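Local coordinates for protein microbial collagenase (PDB 5SV5) that probably degrades collagen as a metallopeptidase, the fragment being its non-catalytic pre-peptidase C-terminal domain, a beta-sandwich module that may assist substrate binding, at residues T52-H57 and Y87-K92. Sequence-based numbering, arbitrary orientation. Where two conformers were deposited one is given.
Sequences TWVLHH and YLYVYK
Tyr91 and Thr52 run alongside each other in the same direction: Thr52 CG2 sits 3.4 Å from Tyr91 CZ and equally 3.4 Å from Tyr91 OH, meeting the ring obliquely. Tyr91 CG stands between backbone N and carbonyl carbon (chi1 69°), and the ring beyond it leans over strand 52-57, its CE1 4.2 Å from Val54 CG2. On the same face Val54 CG2 touches Tyr89 CB, while the His56 and Tyr89 side chains cross at about a right angle, His56 CD2 lying 3.9 Å from Tyr89 CE1, near the imidazole plane. His56 ND1 is hydrogen-bonded to Asp60 O. The backbones are neighbouring antiparallel strands of the beta-sandwich (axes at 165°), joined by six hydrogen bonds in the pairs Thr52-Tyr91, Val54-Tyr89 and His56-Tyr87; the straightest, Tyr89 N to Val54 O, has an N-H...O angle of 177°. Trp53, Leu55, Leu88 and Val90 occupy the other, buried face. There Leu88 CD1 reaches Trp53 CE3 (3.5 Å) obliquely to the indole, and Leu55 CD1 rests 3.8 Å from Leu88 CB. Beyond that contact the Trp53 side chain packs on Ile41, Val43 and Ala77, with NE1 hydrogen-bonded to Ile75 O.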
loop_
_atom_site.group_PDB
_atom_site.type_symbol
_atom_site.label_atom_id
_atom_site.label_comp_id
_atom_site.label_asym_id
_atom_site.label_seq_id
_atom_site.Cartn_x
_atom_site.Cartn_y
_atom_site.Cartn_z
ATOM N N THR A 52 8.054 2.271 -0.749
ATOM C CA THR A 52 7.628 1.094 -0.023
ATOM C C THR A 52 6.137 1.210 0.278
ATOM O O THR A 52 5.463 2.113 -0.222
ATOM C CB THR A 52 8.484 0.884 1.244
ATOM O OG1 THR A 52 8.242 -0.420 1.765
ATOM C CG2 THR A 52 8.223 1.937 2.294
ATOM N N TRP A 53 5.614 0.282 1.077
ATOM C CA TRP A 53 4.257 0.419 1.569
ATOM C C TRP A 53 4.164 -0.137 2.985
ATOM O O TRP A 53 4.955 -1.008 3.386
ATOM C CB TRP A 53 3.222 -0.251 0.638
ATOM C CG TRP A 53 3.330 -1.741 0.471
ATOM C CD1 TRP A 53 3.894 -2.389 -0.581
ATOM C CD2 TRP A 53 2.847 -2.759 1.362
ATOM N NE1 TRP A 53 3.803 -3.756 -0.408
ATOM C CE2 TRP A 53 3.169 -4.008 0.785
ATOM C CE3 TRP A 53 2.175 -2.737 2.593
ATOM C CZ2 TRP A 53 2.849 -5.226 1.409
ATOM C CZ3 TRP A 53 1.886 -3.941 3.215
ATOM C CH2 TRP A 53 2.216 -5.168 2.622
ATOM N N VAL A 54 3.204 0.392 3.742
ATOM C CA VAL A 54 2.869 -0.113 5.068
ATOM C C VAL A 54 1.342 -0.202 5.174
ATOM O O VAL A 54 0.614 0.552 4.518
ATOM C CB VAL A 54 3.452 0.735 6.218
ATOM C CG1 VAL A 54 4.960 0.748 6.191
ATOM C CG2 VAL A 54 2.888 2.150 6.258
ATOM N N LEU A 55 0.872 -1.113 6.015
ATOM C CA LEU A 55 -0.549 -1.390 6.177
ATOM C C LEU A 55 -0.943 -1.323 7.639
ATOM O O LEU A 55 -0.252 -1.912 8.486
ATOM C CB LEU A 55 -0.849 -2.799 5.654
ATOM C CG LEU A 55 -2.308 -3.253 5.687
ATOM C CD1 LEU A 55 -3.116 -2.573 4.598
ATOM C CD2 LEU A 55 -2.394 -4.769 5.557
ATOM N N HIS A 56 -2.053 -0.645 7.939
ATOM C CA HIS A 56 -2.622 -0.626 9.271
ATOM C C HIS A 56 -4.054 -1.132 9.257
ATOM O O HIS A 56 -4.862 -0.713 8.426
ATOM C CB HIS A 56 -2.644 0.796 9.868
ATOM C CG HIS A 56 -1.292 1.350 10.152
ATOM N ND1 HIS A 56 -0.604 1.053 11.300
ATOM C CD2 HIS A 56 -0.488 2.165 9.435
ATOM C CE1 HIS A 56 0.566 1.668 11.277
ATOM N NE2 HIS A 56 0.667 2.338 10.148
ATOM N N HIS A 57 -4.371 -2.012 10.203
ATOM C CA HIS A 57 -5.769 -2.281 10.535
ATOM C C HIS A 57 -6.298 -1.043 11.275
ATOM O O HIS A 57 -5.547 -0.423 12.040
ATOM C CB HIS A 57 -5.835 -3.523 11.417
ATOM C CG HIS A 57 -7.221 -3.984 11.741
ATOM N ND1 HIS A 57 -7.916 -3.529 12.823
ATOM C CD2 HIS A 57 -8.010 -4.905 11.145
ATOM C CE1 HIS A 57 -9.089 -4.126 12.867
ATOM N NE2 HIS A 57 -9.171 -4.965 11.859
ATOM N N TYR A 87 -6.048 0.454 6.126
ATOM C CA TYR A 87 -5.477 1.589 5.420
ATOM C C TYR A 87 -4.093 1.166 4.938
ATOM O O TYR A 87 -3.268 0.693 5.722
ATOM C CB TYR A 87 -5.386 2.822 6.308
ATOM C CG TYR A 87 -6.737 3.331 6.725
ATOM C CD1 TYR A 87 -7.558 4.004 5.826
ATOM C CD2 TYR A 87 -7.201 3.138 8.015
ATOM C CE1 TYR A 87 -8.806 4.464 6.205
ATOM C CE2 TYR A 87 -8.443 3.605 8.409
ATOM C CZ TYR A 87 -9.240 4.268 7.498
ATOM O OH TYR A 87 -10.480 4.735 7.868
ATOM N N LEU A 88 -3.884 1.303 3.632
ATOM C CA LEU A 88 -2.640 0.952 2.951
ATOM C C LEU A 88 -1.995 2.239 2.443
ATOM O O LEU A 88 -2.615 3.003 1.691
ATOM C CB LEU A 88 -2.962 0.018 1.781
ATOM C CG LEU A 88 -1.805 -0.313 0.839
ATOM C CD1 LEU A 88 -0.684 -1.061 1.550
ATOM C CD2 LEU A 88 -2.306 -1.106 -0.347
ATOM N N TYR A 89 -0.743 2.463 2.840
ATOM C CA TYR A 89 0.014 3.656 2.465
ATOM C C TYR A 89 1.139 3.237 1.535
ATOM O O TYR A 89 2.012 2.468 1.937
ATOM C CB TYR A 89 0.604 4.333 3.716
ATOM C CG TYR A 89 -0.464 4.761 4.695
ATOM C CD1 TYR A 89 -1.007 3.868 5.621
ATOM C CD2 TYR A 89 -0.958 6.053 4.687
ATOM C CE1 TYR A 89 -2.023 4.246 6.480
ATOM C CE2 TYR A 89 -1.976 6.440 5.550
ATOM C CZ TYR A 89 -2.503 5.525 6.437
ATOM O OH TYR A 89 -3.506 5.882 7.295
ATOM N N VAL A 90 1.094 3.715 0.290
ATOM C CA VAL A 90 2.139 3.480 -0.710
ATOM C C VAL A 90 2.886 4.802 -0.836
ATOM O O VAL A 90 2.274 5.820 -1.180
ATOM C CB VAL A 90 1.533 3.035 -2.053
ATOM C CG1 VAL A 90 2.632 2.822 -3.079
ATOM C CG2 VAL A 90 0.662 1.795 -1.879
ATOM N N TYR A 91 4.183 4.818 -0.536
ATOM C CA TYR A 91 4.859 6.098 -0.405
ATOM C C TYR A 91 6.323 6.015 -0.787
ATOM O O TYR A 91 6.935 4.944 -0.769
ATOM C CB TYR A 91 4.694 6.650 1.029
ATOM C CG TYR A 91 5.432 5.879 2.108
ATOM C CD1 TYR A 91 4.876 4.752 2.699
ATOM C CD2 TYR A 91 6.687 6.280 2.517
ATOM C CE1 TYR A 91 5.546 4.062 3.694
ATOM C CE2 TYR A 91 7.372 5.596 3.506
ATOM C CZ TYR A 91 6.796 4.485 4.095
ATOM O OH TYR A 91 7.450 3.783 5.087
ATOM N N LYS A 92 6.879 7.173 -1.113
ATOM C CA LYS A 92 8.297 7.285 -1.408
ATOM C C LYS A 92 9.024 8.036 -0.294
ATOM O O LYS A 92 8.486 8.921 0.363
ATOM C CB LYS A 92 8.577 7.888 -2.783
ATOM C CG LYS A 92 8.079 9.306 -2.980
ATOM C CD LYS A 92 8.470 9.847 -4.342
ATOM C CE LYS A 92 7.977 11.275 -4.522
ATOM N NZ LYS A 92 8.309 11.813 -5.864
#